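Local coordinates for protein Orf34 (Pseudomonas syringae pv. syringae, PDB 5KLP) that acetylates serine, threonine and lysine residues of host proteins, tubulin among them, with acetyl-CoA as acetyl donor and inositol hexakisphosphate as cofactor, and so impairs plant microtubules and immunity, at residues P81-K86 / A105-F110; H124-V129 / I140-A145. The protein carries 10 engineered substitutions. All coordinates share one frame; numbering follows the deposited sequence.

Contact 1 (P81-K86 / A105-F110)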
loop_
_atom_site.group_PDB
_atom_site.type_symbol
_atom_site.label_atom_id
_atom_site.label_comp_id
_atom_site.label_asym_id
_atom_site.label_seq_id
_atom_site.Cartn_x
_atom_site.Cartn_y
_atom_site.Cartn_z
ATOM N N PRO A 81 -8.965 0.158 16.526
ATOM C CA PRO A 81 -8.130 0.989 17.404
ATOM C C PRO A 81 -6.703 0.443 17.458
ATOM O O PRO A 81 -6.508 -0.773 17.439
ATOM C CB PRO A 81 -8.840 0.910 18.763
ATOM C CG PRO A 81 -9.753 -0.272 18.662
ATOM C CD PRO A 81 -10.140 -0.390 17.223
ATOM N N GLY A 82 -5.720 1.331 17.400
ATOM C CA GLY A 82 -4.330 0.911 17.332
ATOM C C GLY A 82 -3.792 0.966 15.911
ATOM O O GLY A 82 -2.584 0.899 15.707
ATOM N N LEU A 83 -4.680 1.073 14.923
ATOM C CA LEU A 83 -4.253 1.254 13.533
ATOM C C LEU A 83 -3.369 2.500 13.430
ATOM O O LEU A 83 -2.350 2.487 12.741
ATOM C CB LEU A 83 -5.457 1.366 12.589
ATOM C CG LEU A 83 -5.127 1.748 11.131
ATOM C CD1 LEU A 83 -4.216 0.724 10.457
ATOM C CD2 LEU A 83 -6.388 1.979 10.293
ATOM N N ASN A 84 -3.767 3.566 14.129
ATOM C CA ASN A 84 -2.969 4.792 14.208
ATOM C C ASN A 84 -2.515 5.281 12.837
ATOM O O ASN A 84 -1.326 5.512 12.602
ATOM C CB ASN A 84 -1.749 4.582 15.113
ATOM C CG ASN A 84 -2.140 4.235 16.546
ATOM O OD1 ASN A 84 -3.267 4.474 16.963
ATOM N ND2 ASN A 84 -1.198 3.689 17.305
ATOM N N LEU A 85 -3.462 5.365 11.918
ATOM C CA LEU A 85 -3.151 5.739 10.555
ATOM C C LEU A 85 -3.325 7.244 10.346
ATOM O O LEU A 85 -4.301 7.840 10.796
ATOM C CB LEU A 85 -4.034 4.946 9.591
ATOM C CG LEU A 85 -3.921 5.268 8.101
ATOM C CD1 LEU A 85 -2.489 5.018 7.612
ATOM C CD2 LEU A 85 -4.932 4.435 7.317
ATOM N N LYS A 86 -2.364 7.853 9.667
ATOM C CA LYS A 86 -2.432 9.274 9.353
ATOM C C LYS A 86 -2.232 9.501 7.866
ATOM O O LYS A 86 -1.469 8.797 7.215
ATOM C CB LYS A 86 -1.399 10.075 10.152
ATOM C CG LYS A 86 -1.586 9.962 11.651
ATOM C CD LYS A 86 -0.724 10.953 12.411
ATOM C CE LYS A 86 -1.449 12.296 12.531
ATOM N NZ LYS A 86 -0.719 13.270 13.388
ATOM N N ALA A 105 3.893 3.237 17.739
ATOM C CA ALA A 105 3.625 2.569 16.469
ATOM C C ALA A 105 2.558 3.336 15.679
ATOM O O ALA A 105 1.454 3.553 16.179
ATOM C CB ALA A 105 3.183 1.127 16.700
ATOM N N PHE A 106 2.864 3.743 14.450
ATOM C CA PHE A 106 1.827 4.345 13.616
ATOM C C PHE A 106 2.076 4.100 12.137
ATOM O O PHE A 106 3.151 3.635 11.737
ATOM C CB PHE A 106 1.691 5.848 13.912
ATOM C CG PHE A 106 2.865 6.690 13.478
ATOM C CD1 PHE A 106 2.893 7.269 12.214
ATOM C CD2 PHE A 106 3.918 6.943 14.345
ATOM C CE1 PHE A 106 3.962 8.061 11.809
ATOM C CE2 PHE A 106 4.985 7.734 13.948
ATOM C CZ PHE A 106 5.005 8.299 12.675
ATOM N N ARG A 107 1.063 4.396 11.331
ATOM C CA ARG A 107 1.157 4.201 9.896
ATOM C C ARG A 107 0.871 5.536 9.217
ATOM O O ARG A 107 0.130 6.369 9.751
ATOM C CB ARG A 107 0.153 3.147 9.396
ATOM C CG ARG A 107 -0.181 1.969 10.343
ATOM C CD ARG A 107 1.031 1.275 10.824
ATOM N NE ARG A 107 0.841 -0.045 11.437
ATOM C CZ ARG A 107 0.244 -0.300 12.602
ATOM N NH1 ARG A 107 -0.336 0.654 13.314
ATOM N NH2 ARG A 107 0.204 -1.547 13.043
ATOM N N ALA A 108 1.463 5.742 8.048
ATOM C CA ALA A 108 1.311 7.000 7.338
ATOM C C ALA A 108 1.125 6.747 5.844
ATOM O O ALA A 108 1.811 5.898 5.270
ATOM C CB ALA A 108 2.521 7.893 7.577
ATOM N N ILE A 109 0.207 7.486 5.224
ATOM C CA ILE A 109 0.051 7.486 3.778
ATOM C C ILE A 109 0.363 8.877 3.254
ATOM O O ILE A 109 -0.124 9.874 3.783
ATOM C CB ILE A 109 -1.368 7.071 3.361
ATOM C CG1 ILE A 109 -1.674 5.658 3.870
ATOM C CG2 ILE A 109 -1.550 7.160 1.834
ATOM C CD1 ILE A 109 -3.122 5.234 3.691
ATOM N N PHE A 110 1.186 8.961 2.220
ATOM C CA PHE A 110 1.556 10.269 1.706
ATOM C C PHE A 110 1.899 10.146 0.236
ATOM O O PHE A 110 2.330 9.087 -0.215
ATOM C CB PHE A 110 2.728 10.865 2.503
ATOM C CG PHE A 110 3.950 9.984 2.541
ATOM C CD1 PHE A 110 4.911 10.059 1.548
ATOM C CD2 PHE A 110 4.127 9.077 3.573
ATOM C CE1 PHE A 110 6.054 9.235 1.588
ATOM C CE2 PHE A 110 5.259 8.243 3.619
ATOM C CZ PHE A 110 6.218 8.328 2.625
#

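Contact 2 (H124-V129 / I140-A145)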
loop_
_atom_site.group_PDB
_atom_site.type_symbol
_atom_site.label_atom_id
_atom_site.label_comp_id
_atom_site.label_asym_id
_atom_site.label_seq_id
_atom_site.Cartn_x
_atom_site.Cartn_y
_atom_site.Cartn_z
ATOM N N HIS A 124 1.127 7.430 -4.245
ATOM C CA HIS A 124 1.194 7.224 -2.804
ATOM C C HIS A 124 1.889 5.946 -2.353
ATOM O O HIS A 124 1.867 4.927 -3.041
ATOM C CB HIS A 124 -0.222 7.244 -2.236
ATOM C CG HIS A 124 -0.878 8.584 -2.318
ATOM N ND1 HIS A 124 -1.246 9.163 -3.514
ATOM C CD2 HIS A 124 -1.205 9.475 -1.352
ATOM C CE1 HIS A 124 -1.789 10.345 -3.280
ATOM N NE2 HIS A 124 -1.771 10.561 -1.977
ATOM N N VAL A 125 2.491 6.010 -1.174
ATOM C CA VAL A 125 3.003 4.818 -0.516
ATOM C C VAL A 125 2.526 4.830 0.922
ATOM O O VAL A 125 1.946 5.815 1.382
ATOM C CB VAL A 125 4.539 4.746 -0.555
ATOM C CG1 VAL A 125 5.020 4.684 -2.009
ATOM C CG2 VAL A 125 5.136 5.943 0.185
HETATM N N MSE A 126 2.759 3.724 1.616
HETATM C CA MSE A 126 2.403 3.578 3.018
HETATM C C MSE A 126 3.669 3.393 3.824
HETATM O O MSE A 126 4.512 2.562 3.466
HETATM C CB MSE A 126 1.466 2.385 3.216
HETATM C CG MSE A 126 0.794 2.320 4.582
HETATM SE SE MSE A 126 1.885 1.485 5.961
HETATM C CE MSE A 126 2.062 -0.306 5.151
ATOM N N ALA A 127 3.812 4.152 4.911
ATOM C CA ALA A 127 4.939 3.919 5.811
ATOM C C ALA A 127 4.449 3.409 7.152
ATOM O O ALA A 127 3.547 3.992 7.760
ATOM C CB ALA A 127 5.773 5.186 5.996
ATOM N N ASP A 128 5.051 2.306 7.586
ATOM C CA ASP A 128 4.792 1.696 8.882
ATOM C C ASP A 128 5.963 2.023 9.819
ATOM O O ASP A 128 7.108 1.701 9.515
ATOM C CB ASP A 128 4.614 0.182 8.718
ATOM C CG ASP A 128 4.250 -0.515 10.021
ATOM O OD1 ASP A 128 5.153 -0.807 10.829
ATOM O OD2 ASP A 128 3.054 -0.779 10.238
ATOM N N VAL A 129 5.680 2.674 10.943
ATOM C CA VAL A 129 6.725 3.290 11.751
ATOM C C VAL A 129 6.755 2.743 13.176
ATOM O O VAL A 129 5.713 2.433 13.740
ATOM C CB VAL A 129 6.533 4.842 11.804
ATOM C CG1 VAL A 129 7.574 5.516 12.719
ATOM C CG2 VAL A 129 6.572 5.438 10.398
ATOM N N ILE A 140 9.388 1.292 7.659
ATOM C CA ILE A 140 9.164 0.401 6.531
ATOM C C ILE A 140 8.243 1.097 5.547
ATOM O O ILE A 140 7.095 1.351 5.861
ATOM C CB ILE A 140 8.512 -0.900 6.971
ATOM C CG1 ILE A 140 9.404 -1.635 7.970
ATOM C CG2 ILE A 140 8.178 -1.783 5.759
ATOM C CD1 ILE A 140 8.678 -2.756 8.659
ATOM N N ILE A 141 8.741 1.412 4.367
ATOM C CA ILE A 141 7.896 2.008 3.342
ATOM C C ILE A 141 7.474 0.940 2.360
ATOM O O ILE A 141 8.321 0.302 1.730
ATOM C CB ILE A 141 8.620 3.131 2.606
ATOM C CG1 ILE A 141 8.973 4.263 3.573
ATOM C CG2 ILE A 141 7.764 3.657 1.436
ATOM C CD1 ILE A 141 9.972 5.240 3.006
ATOM N N THR A 142 6.173 0.714 2.239
ATOM C CA THR A 142 5.684 -0.275 1.273
ATOM C C THR A 142 5.290 0.449 -0.001
ATOM O O THR A 142 4.399 1.314 -0.003
ATOM C CB THR A 142 4.470 -1.075 1.796
ATOM O OG1 THR A 142 3.396 -0.163 2.071
ATOM C CG2 THR A 142 4.812 -1.830 3.068
ATOM N N GLU A 143 5.988 0.096 -1.071
ATOM C CA GLU A 143 5.763 0.617 -2.413
ATOM C C GLU A 143 4.902 -0.389 -3.171
ATOM O O GLU A 143 5.381 -1.463 -3.523
ATOM C CB GLU A 143 7.112 0.821 -3.128
ATOM C CG GLU A 143 7.012 1.085 -4.630
ATOM C CD GLU A 143 6.193 2.331 -4.947
ATOM O OE1 GLU A 143 5.002 2.187 -5.325
ATOM O OE2 GLU A 143 6.757 3.451 -4.814
ATOM N N PRO A 144 3.621 -0.067 -3.398
ATOM C CA PRO A 144 2.721 -1.006 -4.081
ATOM C C PRO A 144 3.034 -1.192 -5.560
ATOM O O PRO A 144 2.599 -2.180 -6.157
ATOM C CB PRO A 144 1.340 -0.354 -3.908
ATOM C CG PRO A 144 1.497 0.584 -2.778
ATOM C CD PRO A 144 2.897 1.112 -2.900
ATOM N N ALA A 145 3.733 -0.243 -6.169
ATOM C CA ALA A 145 4.087 -0.396 -7.585
ATOM C C ALA A 145 5.577 -0.725 -7.698
ATOM O O ALA A 145 6.000 -1.803 -7.271
ATOM C CB ALA A 145 3.721 0.857 -8.387
HETATM O O HOH W 1 3.267 3.939 -5.549
#

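Contact 1 (P81-K86 / A105-F110)
Strands 85-87 and 105-110 run parallel, paired Leu85 to Arg107 and Lys86 to Ala108, as the two strands of a beta-alpha-beta unit whose crossover is helix 91-98. The strand hydrogen bonds begin with Arg107 N, which gives a nearly straight bond to Asn84 O (2.9 Å, 175°) from above the carbonyl plane. Lys86 N then donates to Arg107 O, and Ile109 N meets Lys86 O almost along its C=O axis.

The tight part lies on the face of Leu85 and Arg107. Leu85, with CG anti to its backbone N (chi1 176°), lays CD1 across the base of the arginine at about a right angle, 3.7 Å from Arg107 CB, and the same methyl reaches Ile109 CG1 at 3.9 Å. The arginine chain, bent at chi2 (-53°), folds back toward the loop before the short strand. There Arg107 NH1 donates in the guanidinium plane to a lone pair of Gly82 O (3.3 Å) and lies 2.8 Å from Leu83 O, while NE has Asp128 as its partner.

The looser side is formed by Asn84 and Lys86. Asn84 ND2 donates in its amide plane, nearly along the C=O axis, to Ala105 O (2.9 Å), tying the partly exposed Asn84 to the start of strand 105-110. The exposed Lys86 brings CB near Arg107 O, then its chain leads away.

Leu85 packs on helices 61-79 and 189-202, Phe106 and Ala108 meet helix 91-98 on the other face, and strand 125-130 adjoins 105-110 as the next strand of the sheet.

Contact 2 (H124-V129 / I140-A145)
Strands 125-130 and 138-143 form an antiparallel hairpin, the segments at 158°, in which Met126-Thr142 and Asp128-Ile140 are hydrogen-bonded pairs on either side of the non-hydrogen-bonded pair Ala127-Ile141. Met126 O takes two bonds from Thr142: N comes nearly along the C=O axis (2.8 Å), and OG1, between backbone N and carbonyl carbon (chi1 60°), comes from above the carbonyl plane (3.3 Å). The selenomethionine chain, bent at chi2 and chi3, sets its CE methyl 3.4 Å from Thr142 OG1. On the face of Ala127, Val125 CG2 meets Ile141 CG2 at 3.7 Å.

At the active-site end the catalytic Glu143, bent at chi2 (59°), brings OE2 within 3.5 Å of Val125 CG1; His158 and Gln154 hydrogen-bond this oxygen. OE1 accepts from Ala145 N on its anti lone pair, and a water 2.5 Å from Glu143 OE1 also bonds His124 O. These bonds hold the carboxylate in place and would favour its ionised form.

Helix 189-202 covers the Met126-Thr142 face through Tyr196 on Thr142, and helix 204-215 packs on Ile140; strands 105-110 and 175-179 flank the hairpin within the mixed sheet.

Overall arrangement
Contacts 1 and 2 lie in one mixed sheet, their centres 12 Å apart, and meet where strand 105-110 runs antiparallel beside strand 125-130. Every touching residue of the central contact 2 is buried, whereas contact 1 takes in the edge strand 85-87 and opens at its loop. Their chemistry follows this placing: contact 1 adds side-chain bonds that fasten a loop, while contact 2, a hairpin mixing apolar pairs with a bonded threonine and a charged aspartate, runs into the active site, with His124 near the catalytic Cys189. The Arg107 NE to Asp128 OD2 salt bridge (2.6 Å) joins them, while the other carboxylate oxygen of Asp128 meets Arg130 and His211. Helix 189-202, which carries Cys189, packs against both contacts.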